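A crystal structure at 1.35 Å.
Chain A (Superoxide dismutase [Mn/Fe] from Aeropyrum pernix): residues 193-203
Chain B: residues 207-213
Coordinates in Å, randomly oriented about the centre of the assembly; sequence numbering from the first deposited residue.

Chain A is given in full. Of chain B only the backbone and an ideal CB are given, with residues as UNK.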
# COMPACT_ATOMS: atom_id res chain seq x y z
N ASP A 193 -25.66 -2.34 -21.47
CA ASP A 193 -26.77 -3.15 -20.97
C ASP A 193 -26.41 -3.81 -19.63
O ASP A 193 -27.22 -3.81 -18.71
CB ASP A 193 -27.17 -4.22 -21.98
CG ASP A 193 -28.26 -5.15 -21.46
OD1 ASP A 193 -29.38 -4.66 -21.18
OD2 ASP A 193 -28.01 -6.37 -21.32
N ASP A 194 -25.21 -4.36 -19.55
CA ASP A 194 -24.74 -4.98 -18.31
C ASP A 194 -24.62 -3.93 -17.20
O ASP A 194 -25.06 -4.16 -16.08
CB ASP A 194 -23.41 -5.68 -18.53
CG ASP A 194 -22.87 -6.33 -17.27
OD1 ASP A 194 -23.32 -7.44 -16.93
OD2 ASP A 194 -22.00 -5.72 -16.63
N VAL A 195 -24.04 -2.78 -17.54
CA VAL A 195 -23.88 -1.69 -16.57
C VAL A 195 -25.24 -1.23 -16.04
O VAL A 195 -25.41 -1.03 -14.84
CB VAL A 195 -23.07 -0.50 -17.15
CG1 VAL A 195 -22.89 0.59 -16.10
CG2 VAL A 195 -21.70 -0.97 -17.63
N GLU A 196 -26.21 -1.07 -16.94
CA GLU A 196 -27.58 -0.69 -16.58
C GLU A 196 -28.21 -1.70 -15.62
O GLU A 196 -28.84 -1.32 -14.63
CB GLU A 196 -28.43 -0.52 -17.84
CG GLU A 196 -29.87 -0.04 -17.60
CD GLU A 196 -29.97 1.43 -17.24
OE1 GLU A 196 -28.98 2.17 -17.39
OE2 GLU A 196 -31.06 1.86 -16.80
N LYS A 197 -28.05 -2.98 -15.92
CA LYS A 197 -28.58 -4.04 -15.07
C LYS A 197 -27.93 -4.04 -13.68
O LYS A 197 -28.61 -4.26 -12.67
CB LYS A 197 -28.46 -5.40 -15.74
CG LYS A 197 -29.48 -5.61 -16.85
CD LYS A 197 -29.23 -6.92 -17.59
CE LYS A 197 -30.41 -7.29 -18.49
NZ LYS A 197 -30.77 -6.21 -19.45
N ARG A 198 -26.63 -3.77 -13.64
CA ARG A 198 -25.91 -3.65 -12.36
C ARG A 198 -26.40 -2.46 -11.54
O ARG A 198 -26.65 -2.59 -10.34
CB ARG A 198 -24.40 -3.59 -12.59
CG ARG A 198 -23.85 -4.91 -13.04
CD ARG A 198 -22.35 -4.91 -13.31
NE ARG A 198 -22.01 -6.18 -13.94
CZ ARG A 198 -21.78 -7.32 -13.30
NH1 ARG A 198 -21.81 -7.37 -11.97
NH2 ARG A 198 -21.52 -8.42 -13.99
N LEU A 199 -26.58 -1.32 -12.20
CA LEU A 199 -27.11 -0.14 -11.53
C LEU A 199 -28.52 -0.39 -10.99
O LEU A 199 -28.84 0.01 -9.88
CB LEU A 199 -27.09 1.07 -12.46
CG LEU A 199 -27.65 2.37 -11.88
CD1 LEU A 199 -26.93 2.77 -10.59
CD2 LEU A 199 -27.56 3.49 -12.89
N GLU A 200 -29.35 -1.07 -11.78
CA GLU A 200 -30.70 -1.44 -11.34
C GLU A 200 -30.64 -2.24 -10.04
O GLU A 200 -31.35 -1.93 -9.08
CB GLU A 200 -31.42 -2.23 -12.43
CG GLU A 200 -32.85 -2.63 -12.06
CD GLU A 200 -33.36 -3.81 -12.86
OE1 GLU A 200 -34.44 -4.32 -12.50
OE2 GLU A 200 -32.70 -4.24 -13.83
N GLN A 201 -29.78 -3.25 -10.00
CA GLN A 201 -29.63 -4.06 -8.79
C GLN A 201 -29.14 -3.23 -7.61
O GLN A 201 -29.65 -3.38 -6.50
CB GLN A 201 -28.70 -5.25 -9.04
CG GLN A 201 -29.28 -6.30 -9.99
CD GLN A 201 -30.67 -6.77 -9.59
OE1 GLN A 201 -30.91 -7.19 -8.45
NE2 GLN A 201 -31.60 -6.70 -10.53
N ALA A 202 -28.18 -2.34 -7.85
CA ALA A 202 -27.65 -1.46 -6.81
C ALA A 202 -28.70 -0.48 -6.27
O ALA A 202 -28.82 -0.30 -5.05
CB ALA A 202 -26.42 -0.72 -7.31
N LEU A 203 -29.47 0.12 -7.17
CA LEU A 203 -30.56 1.02 -6.77
C LEU A 203 -31.58 0.32 -5.88
O LEU A 203 -32.12 0.92 -4.95
CB LEU A 203 -31.26 1.61 -8.00
CG LEU A 203 -30.53 2.73 -8.76
CD1 LEU A 203 -31.03 2.81 -10.19
CD2 LEU A 203 -30.67 4.07 -8.06
N UNK B 207 -26.00 -10.77 -2.85
CA UNK B 207 -25.69 -11.58 -4.02
C UNK B 207 -26.09 -10.96 -5.38
O UNK B 207 -25.26 -10.89 -6.29
CB UNK B 207 -26.38 -12.94 -3.87
N UNK B 208 -27.36 -10.50 -5.52
CA UNK B 208 -27.82 -9.89 -6.79
C UNK B 208 -27.04 -8.68 -7.32
O UNK B 208 -27.16 -8.36 -8.51
CB UNK B 208 -29.28 -9.46 -6.62
N UNK B 209 -26.24 -8.03 -6.48
CA UNK B 209 -25.44 -6.88 -6.91
C UNK B 209 -24.36 -7.27 -7.92
O UNK B 209 -23.89 -6.43 -8.69
CB UNK B 209 -24.79 -6.21 -5.70
N UNK B 210 -24.00 -8.55 -7.90
CA UNK B 210 -22.82 -9.03 -8.62
C UNK B 210 -23.13 -10.17 -9.57
O UNK B 210 -22.67 -10.18 -10.72
CB UNK B 210 -21.75 -9.48 -7.62
N UNK B 211 -23.91 -11.13 -9.08
CA UNK B 211 -24.41 -12.21 -9.90
C UNK B 211 -25.87 -11.89 -10.19
O UNK B 211 -26.74 -12.11 -9.34
CB UNK B 211 -24.24 -13.57 -9.22
N UNK B 212 -26.12 -11.35 -11.38
CA UNK B 212 -27.44 -10.83 -11.75
C UNK B 212 -28.54 -11.89 -11.72
O UNK B 212 -28.31 -13.03 -12.14
CB UNK B 212 -27.37 -10.21 -13.15
N UNK B 213 -29.74 -11.53 -11.22
CA UNK B 213 -30.86 -12.45 -11.18
C UNK B 213 -31.66 -12.45 -12.49
O UNK B 213 -31.08 -12.54 -13.57
CB UNK B 213 -31.78 -12.10 -10.01

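Chain A presents one helical turn after another, held by i to i+4 bonds such as A:Ala202 N to A:Arg198 O (2.9 Å); chain B passes it with position 209 nearest, its CA 5.4 Å from the CA of A:Gln201.

Position 207 has helical angles (-53/-50) and nothing of chain A within 5.5 Å of its ideal CB, so chain A sets no preference. It is B:Lys207, extended with every chi near t. Its carbonyl O accepts the backbone N atoms of both 210 and 211, each at 3.1 Å, which closes the turn.

At position 208 CA-to-CB points toward chain A, and the ideal CB already lies against the A:Gln201 side chain, 4.2 Å from A:Gln201 CD. Small or compact residues suit it, and phi of -57° admits proline. B:Pro208 is deposited, and B:Pro208 O lies 3.3 Å from A:Gln201 CG.

Position 209 points sideways, its ideal CB 5.2 Å from A:Gln201 CB. The neighbouring surface is the backbone of A:Gln201 and the small A:Ala202, so a medium apolar chain such as leucine, isoleucine or methionine could reach it. B:Leu209 (m, t) does: CD2 comes to 3.5 Å from A:Ala202 CA and 3.7 Å from A:Gln201 O. Its carbonyl accepts from two waters, one also donating to A:Arg198 O, the other accepting from A:Arg198 NH1.

At position 210 CA-to-CB points away, so chain A reads mainly the backbone: A:Arg198 NH1 donates to the carbonyl O of 210 at 3.2 Å (143°). The guanidinium is steadied by a salt bridge from A:Arg198 NE to A:Asp194 OD2, 2.7 Å. Many side chains would serve; the residue is B:Tyr210, in rotamer m, whose side chain comes no nearer to the chain A stretch than the 4.8 Å between B:Tyr210 CB and A:Arg198 NH1.

Position 211 also points away, with no chain A atom within 5.5 Å of its ideal CB, and is unconstrained here. B:Leu211 makes no contact with the chain A stretch.

Position 212 points sideways, its ideal CB 5.4 Å from A:Gln201 CG. Between that carbon, A:Lys197 CB and A:Arg198 CG lies an aliphatic surface within reach of a longer apolar chain; leucine or methionine would suit. B:Leu212 (m, t) spreads over it, with CD1 3.8 Å from A:Lys197 CB and CD2 3.8 Å from A:Gln201 CG. A:Lys197 NZ itself turns off to A:Asp193 OD1 (2.7 Å).

Position 213 is sideways, its ideal CB 5.5 Å from A:Gln201 CD; phi of -86° tolerates many residues, proline included. B:Pro213 packs its CD 3.6 Å from A:Gln201 CD.

Chain B (207-213) KPLYLLP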
# COMPACT_ATOMS: atom_id res chain seq x y z
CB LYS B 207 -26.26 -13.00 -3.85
CG LYS B 207 -25.91 -13.98 -4.95
CD LYS B 207 -26.37 -15.37 -4.54
CE LYS B 207 -26.31 -16.35 -5.69
NZ LYS B 207 -26.66 -17.71 -5.21
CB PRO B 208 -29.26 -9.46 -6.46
CG PRO B 208 -29.68 -10.33 -5.36
CD PRO B 208 -28.45 -10.54 -4.53
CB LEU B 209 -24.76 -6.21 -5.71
CG LEU B 209 -25.60 -5.50 -4.65
CD1 LEU B 209 -24.73 -5.11 -3.47
CD2 LEU B 209 -26.29 -4.28 -5.24
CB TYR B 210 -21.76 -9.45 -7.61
CG TYR B 210 -21.33 -8.28 -6.77
CD1 TYR B 210 -20.54 -7.29 -7.31
CD2 TYR B 210 -21.76 -8.15 -5.45
CE1 TYR B 210 -20.15 -6.20 -6.57
CE2 TYR B 210 -21.38 -7.05 -4.68
CZ TYR B 210 -20.57 -6.08 -5.27
OH TYR B 210 -20.14 -4.97 -4.57
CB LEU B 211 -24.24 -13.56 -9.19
CG LEU B 211 -22.85 -13.85 -8.59
CD1 LEU B 211 -22.87 -15.14 -7.77
CD2 LEU B 211 -21.77 -13.92 -9.67
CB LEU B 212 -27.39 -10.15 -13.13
CG LEU B 212 -26.47 -8.94 -13.34
CD1 LEU B 212 -26.47 -8.53 -14.81
CD2 LEU B 212 -26.86 -7.76 -12.46
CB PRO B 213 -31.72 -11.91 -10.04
CG PRO B 213 -31.43 -10.44 -10.00
CD PRO B 213 -30.09 -10.21 -10.66
O HOH W 1 -24.76 -3.85 -8.66
O HOH W 2 -21.70 -5.36 -9.99
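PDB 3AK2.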